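MstE (Scytonema sp. PCC 10023, PDB 6SBF) is a class II (type II) terpene cyclase that assembles complex isoprenoid scaffolds, probably those of the merosterols, within a single alpha6-alpha6 barrel domain. Local coordinates at residues 212-224 and 264-277. The protein carries 1 engineered substitution. Residues are numbered along the deposited sequence; the frame is centred on the assembly and turned at random.
Sequences WSDHEYTTALTAE and STFATAWCLRLLLL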
loop_
_atom_site.group_PDB
_atom_site.type_symbol
_atom_site.label_atom_id
_atom_site.label_comp_id
_atom_site.label_asym_id
_atom_site.label_seq_id
_atom_site.Cartn_x
_atom_site.Cartn_y
_atom_site.Cartn_z
ATOM N N TRP A 212 2.122 8.135 4.148
ATOM C CA TRP A 212 3.157 7.800 3.169
ATOM C C TRP A 212 3.778 9.029 2.579
ATOM O O TRP A 212 3.067 9.978 2.215
ATOM C CB TRP A 212 2.553 6.962 2.031
ATOM C CG TRP A 212 1.960 5.673 2.512
ATOM C CD1 TRP A 212 0.673 5.500 2.882
ATOM C CD2 TRP A 212 2.668 4.483 2.928
ATOM N NE1 TRP A 212 0.482 4.273 3.401
ATOM C CE2 TRP A 212 1.701 3.626 3.445
ATOM C CE3 TRP A 212 3.995 4.084 2.889
ATOM C CZ2 TRP A 212 2.027 2.353 3.897
ATOM C CZ3 TRP A 212 4.338 2.861 3.401
ATOM C CH2 TRP A 212 3.346 1.978 3.839
ATOM N N SER A 213 5.073 8.950 2.358
ATOM C CA SER A 213 5.822 10.017 1.681
ATOM C C SER A 213 5.474 10.030 0.192
ATOM O O SER A 213 5.481 11.095 -0.447
ATOM C CB SER A 213 7.329 9.720 1.856
ATOM O OG SER A 213 7.803 9.778 3.186
ATOM N N ASP A 214 5.282 8.837 -0.391
ATOM C CA ASP A 214 5.250 8.722 -1.862
ATOM C C ASP A 214 3.802 8.817 -2.342
ATOM O O ASP A 214 2.990 7.835 -2.163
ATOM C CB ASP A 214 5.893 7.416 -2.288
ATOM C CG ASP A 214 7.366 7.354 -1.931
ATOM O OD1 ASP A 214 8.095 8.281 -2.335
ATOM O OD2 ASP A 214 7.800 6.400 -1.258
ATOM N N HIS A 215 3.426 9.895 -3.026
ATOM C CA HIS A 215 2.056 10.150 -3.477
ATOM C C HIS A 215 1.606 9.122 -4.526
ATOM O O HIS A 215 0.389 9.015 -4.743
ATOM C CB HIS A 215 1.951 11.536 -4.110
ATOM C CG HIS A 215 2.357 12.665 -3.240
ATOM N ND1 HIS A 215 2.144 12.657 -1.870
ATOM C CD2 HIS A 215 2.912 13.869 -3.569
ATOM C CE1 HIS A 215 2.601 13.819 -1.376
ATOM N NE2 HIS A 215 3.089 14.553 -2.393
ATOM N N GLU A 216 2.530 8.405 -5.146
ATOM C CA GLU A 216 2.163 7.358 -6.135
ATOM C C GLU A 216 1.270 6.286 -5.498
ATOM O O GLU A 216 0.438 5.764 -6.196
ATOM C CB GLU A 216 3.436 6.770 -6.732
ATOM C CG GLU A 216 4.310 7.776 -7.497
ATOM C CD GLU A 216 5.099 8.754 -6.664
ATOM O OE1 GLU A 216 5.557 9.792 -7.253
ATOM O OE2 GLU A 216 5.308 8.481 -5.448
ATOM N N TYR A 217 1.500 5.964 -4.240
ATOM C CA TYR A 217 0.677 4.978 -3.531
ATOM C C TYR A 217 -0.776 5.411 -3.516
ATOM O O TYR A 217 -1.675 4.669 -4.001
ATOM C CB TYR A 217 1.240 4.803 -2.122
ATOM C CG TYR A 217 0.427 3.947 -1.191
ATOM C CD1 TYR A 217 -0.597 4.433 -0.441
ATOM C CD2 TYR A 217 0.746 2.621 -0.991
ATOM C CE1 TYR A 217 -1.315 3.667 0.466
ATOM C CE2 TYR A 217 0.037 1.824 -0.098
ATOM C CZ TYR A 217 -0.999 2.331 0.637
ATOM O OH TYR A 217 -1.686 1.546 1.528
ATOM N N THR A 218 -1.074 6.589 -3.021
ATOM C CA THR A 218 -2.460 7.060 -2.877
ATOM C C THR A 218 -3.029 7.290 -4.266
ATOM O O THR A 218 -4.235 7.040 -4.483
ATOM C CB THR A 218 -2.562 8.276 -1.958
ATOM O OG1 THR A 218 -2.014 7.940 -0.686
ATOM C CG2 THR A 218 -3.970 8.747 -1.751
ATOM N N THR A 219 -2.242 7.849 -5.171
ATOM C CA THR A 219 -2.747 8.202 -6.506
ATOM C C THR A 219 -3.149 6.913 -7.242
ATOM O O THR A 219 -4.228 6.857 -7.853
ATOM C CB THR A 219 -1.712 9.016 -7.273
ATOM O OG1 THR A 219 -1.446 10.226 -6.534
ATOM C CG2 THR A 219 -2.208 9.371 -8.669
ATOM N N ALA A 220 -2.286 5.908 -7.251
ATOM C CA ALA A 220 -2.607 4.635 -7.958
ATOM C C ALA A 220 -3.853 4.019 -7.324
ATOM O O ALA A 220 -4.758 3.603 -8.045
ATOM C CB ALA A 220 -1.448 3.685 -7.843
ATOM N N LEU A 221 -3.904 3.909 -5.995
ATOM C CA LEU A 221 -5.048 3.249 -5.359
ATOM C C LEU A 221 -6.331 4.003 -5.652
ATOM O O LEU A 221 -7.383 3.404 -5.855
ATOM C CB LEU A 221 -4.802 3.117 -3.868
ATOM C CG LEU A 221 -3.809 2.035 -3.455
ATOM C CD1 LEU A 221 -3.439 2.178 -2.027
ATOM C CD2 LEU A 221 -4.337 0.634 -3.765
ATOM N N THR A 222 -6.295 5.327 -5.613
ATOM C CA THR A 222 -7.519 6.124 -5.849
ATOM C C THR A 222 -7.975 5.948 -7.299
ATOM O O THR A 222 -9.187 5.697 -7.541
ATOM C CB THR A 222 -7.320 7.596 -5.502
ATOM O OG1 THR A 222 -6.926 7.754 -4.130
ATOM C CG2 THR A 222 -8.616 8.326 -5.730
ATOM N N ALA A 223 -7.056 6.098 -8.243
ATOM C CA ALA A 223 -7.418 5.949 -9.657
ATOM C C ALA A 223 -7.964 4.528 -9.918
ATOM O O ALA A 223 -8.915 4.368 -10.715
ATOM C CB ALA A 223 -6.252 6.256 -10.523
ATOM N N GLU A 224 -7.362 3.527 -9.280
ATOM C CA GLU A 224 -7.852 2.141 -9.457
ATOM C C GLU A 224 -9.273 2.022 -8.910
ATOM O O GLU A 224 -10.128 1.328 -9.536
ATOM C CB GLU A 224 -6.937 1.176 -8.710
ATOM C CG GLU A 224 -5.629 0.875 -9.399
ATOM C CD GLU A 224 -4.642 0.053 -8.577
ATOM O OE1 GLU A 224 -4.915 -0.204 -7.352
ATOM O OE2 GLU A 224 -3.594 -0.317 -9.155
ATOM N N SER A 264 13.173 5.472 -6.659
ATOM C CA SER A 264 12.553 4.733 -5.554
ATOM C C SER A 264 11.866 3.465 -6.108
ATOM O O SER A 264 10.968 3.596 -6.975
ATOM C CB SER A 264 11.538 5.561 -4.864
ATOM O OG SER A 264 10.655 4.753 -4.121
ATOM N N THR A 265 12.240 2.294 -5.647
ATOM C CA THR A 265 11.589 1.062 -6.083
ATOM C C THR A 265 10.118 1.069 -5.716
ATOM O O THR A 265 9.274 0.675 -6.570
ATOM C CB THR A 265 12.332 -0.160 -5.564
ATOM O OG1 THR A 265 12.526 -0.020 -4.173
ATOM C CG2 THR A 265 13.665 -0.360 -6.266
ATOM N N PHE A 266 9.755 1.510 -4.536
ATOM C CA PHE A 266 8.355 1.557 -4.070
ATOM C C PHE A 266 7.534 2.518 -4.893
ATOM O O PHE A 266 6.414 2.177 -5.348
ATOM C CB PHE A 266 8.313 1.861 -2.571
ATOM C CG PHE A 266 6.968 1.879 -1.909
ATOM C CD1 PHE A 266 6.309 0.684 -1.633
ATOM C CD2 PHE A 266 6.387 3.052 -1.480
ATOM C CE1 PHE A 266 5.099 0.708 -0.952
ATOM C CE2 PHE A 266 5.228 3.101 -0.766
ATOM C CZ PHE A 266 4.578 1.903 -0.501
ATOM N N ALA A 267 8.010 3.744 -5.069
ATOM C CA ALA A 267 7.235 4.765 -5.779
ATOM C C ALA A 267 7.131 4.315 -7.244
ATOM O O ALA A 267 6.107 4.597 -7.876
ATOM C CB ALA A 267 7.867 6.138 -5.632
ATOM N N THR A 268 8.176 3.749 -7.813
ATOM C CA THR A 268 8.162 3.321 -9.229
ATOM C C THR A 268 7.138 2.183 -9.432
ATOM O O THR A 268 6.400 2.217 -10.422
ATOM C CB THR A 268 9.548 2.917 -9.725
ATOM O OG1 THR A 268 10.418 4.043 -9.560
ATOM C CG2 THR A 268 9.564 2.484 -11.152
ATOM N N ALA A 269 7.056 1.250 -8.508
ATOM C CA ALA A 269 6.103 0.124 -8.626
ATOM C C ALA A 269 4.683 0.675 -8.547
ATOM O O ALA A 269 3.814 0.257 -9.363
ATOM C CB ALA A 269 6.372 -0.866 -7.513
ATOM N N TRP A 270 4.418 1.616 -7.649
ATOM C CA TRP A 270 3.067 2.183 -7.596
ATOM C C TRP A 270 2.787 2.998 -8.864
ATOM O O TRP A 270 1.637 2.978 -9.340
ATOM C CB TRP A 270 2.838 2.969 -6.288
ATOM C CG TRP A 270 2.513 2.053 -5.143
ATOM C CD1 TRP A 270 3.259 1.706 -4.052
ATOM C CD2 TRP A 270 1.279 1.311 -5.021
ATOM N NE1 TRP A 270 2.576 0.825 -3.263
ATOM C CE2 TRP A 270 1.380 0.531 -3.843
ATOM C CE3 TRP A 270 0.138 1.195 -5.797
ATOM C CZ2 TRP A 270 0.330 -0.301 -3.430
ATOM C CZ3 TRP A 270 -0.897 0.409 -5.370
ATOM C CH2 TRP A 270 -0.787 -0.341 -4.227
ATOM N N CYS A 271 3.775 3.736 -9.372
ATOM C CA CYS A 271 3.541 4.485 -10.614
ATOM C C CYS A 271 3.239 3.512 -11.761
ATOM O O CYS A 271 2.394 3.835 -12.624
ATOM C CB CYS A 271 4.737 5.369 -10.891
ATOM S SG CYS A 271 4.463 6.615 -12.137
ATOM N N LEU A 272 3.914 2.393 -11.808
ATOM C CA LEU A 272 3.673 1.372 -12.863
ATOM C C LEU A 272 2.217 0.906 -12.760
ATOM O O LEU A 272 1.532 0.820 -13.824
ATOM C CB LEU A 272 4.703 0.274 -12.736
ATOM C CG LEU A 272 4.540 -0.912 -13.678
ATOM C CD1 LEU A 272 4.474 -0.445 -15.119
ATOM C CD2 LEU A 272 5.646 -1.924 -13.461
ATOM N N ARG A 273 1.707 0.650 -11.561
ATOM C CA ARG A 273 0.306 0.242 -11.424
ATOM C C ARG A 273 -0.612 1.377 -11.945
ATOM O O ARG A 273 -1.591 1.076 -12.648
ATOM C CB ARG A 273 -0.035 -0.053 -9.977
ATOM C CG ARG A 273 0.419 -1.406 -9.582
ATOM C CD ARG A 273 -0.057 -1.822 -8.199
ATOM N NE ARG A 273 -1.501 -1.830 -7.893
ATOM C CZ ARG A 273 -2.052 -2.544 -6.900
ATOM N NH1 ARG A 273 -1.356 -3.459 -6.257
ATOM N NH2 ARG A 273 -3.311 -2.343 -6.544
ATOM N N LEU A 274 -0.327 2.609 -11.594
ATOM C CA LEU A 274 -1.141 3.750 -12.078
ATOM C C LEU A 274 -1.173 3.763 -13.609
ATOM O O LEU A 274 -2.254 3.973 -14.218
ATOM C CB LEU A 274 -0.558 5.034 -11.516
ATOM C CG LEU A 274 -1.145 6.343 -12.055
ATOM C CD1 LEU A 274 -2.616 6.504 -11.838
ATOM C CD2 LEU A 274 -0.385 7.503 -11.381
ATOM N N LEU A 275 -0.056 3.535 -14.237
ATOM C CA LEU A 275 0.079 3.636 -15.711
ATOM C C LEU A 275 -0.660 2.480 -16.428
ATOM O O LEU A 275 -0.896 2.588 -17.615
ATOM C CB LEU A 275 1.540 3.694 -16.147
ATOM C CG LEU A 275 2.307 4.957 -15.715
ATOM C CD1 LEU A 275 3.768 4.774 -16.030
ATOM C CD2 LEU A 275 1.735 6.197 -16.347
ATOM N N LEU A 276 -1.046 1.419 -15.717
ATOM C CA LEU A 276 -1.853 0.335 -16.315
ATOM C C LEU A 276 -3.276 0.803 -16.543
ATOM O O LEU A 276 -4.034 0.061 -17.214
ATOM C CB LEU A 276 -1.826 -0.868 -15.405
ATOM C CG LEU A 276 -0.446 -1.524 -15.309
ATOM C CD1 LEU A 276 -0.486 -2.588 -14.269
ATOM C CD2 LEU A 276 -0.081 -2.150 -16.666
ATOM N N LEU A 277 -3.670 1.975 -16.056
ATOM C CA LEU A 277 -5.084 2.409 -16.211
ATOM C C LEU A 277 -5.346 3.072 -17.559
ATOM O O LEU A 277 -6.500 3.422 -17.799
ATOM C CB LEU A 277 -5.467 3.309 -15.034
ATOM C CG LEU A 277 -5.395 2.596 -13.694
ATOM C CD1 LEU A 277 -5.678 3.572 -12.566
ATOM C CD2 LEU A 277 -6.361 1.398 -13.597
HETATM O O HOH W 1 10.245 5.632 -1.691
HETATM O O HOH W 2 -3.463 -0.682 -11.794
#
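Two nearly parallel helices of the alpha6-alpha6 barrel, 215-229 and 265-275, meet through Tyr-217, Ala-220 and Trp-270. Both lie in the region matching the squalene-hopene cyclase C-terminal family. The axes of the short segments run 20° apart and approach to 8.1 Å. Trp-270 carries the middle. Its indole takes the edge of Tyr-217 on one face, a T-shaped pair with planes at 73°, and CD2 of Tyr-217 lies 3.4 Å from NE1 of Trp-270. Tyr-217 CA sits over the five-membered ring of Trp-270 in a CH-pi contact. Ala-220 CB meets Trp-270 CE3 at 3.6 Å, and Leu-221 CD2 meets Trp-270 CH2. At the N-terminal end Phe-266 has CG anti to its backbone N (chi1 -177°). This brings its ring beside Tyr-217 and Trp-212, while Asp-214 OD2 approaches the ring edge. One water donates to Asp-214 OD2 and accepts from Ser-264 OG, the N-cap of helix 265-275. Glu-216 lays its chain along Ala-267, but its OE1 pairs with Arg-248.

Near the other end Arg-273 grips Glu-224 side-on. Arg-273 NE donates to Glu-224 OE2 at 2.9 Å, and Arg-273 NH2 to Glu-224 OE1 at 2.8 Å. The carboxylate and guanidinium planes are nearly coplanar. A second water donates to Glu-224 OE2 and Arg-273 O. Leu-277 CD1 presses tightly on Ala-223 CB at 3.4 Å. The small Ala-220 permits close backbones, its CA 4.5 Å from that of Leu-274. The two-point salt bridge, with Trp-270 against one face of the guanidinium, probably limits rotation of both charged groups, and Glu-224 probably offsets the charge of Arg-273 within this largely buried interface.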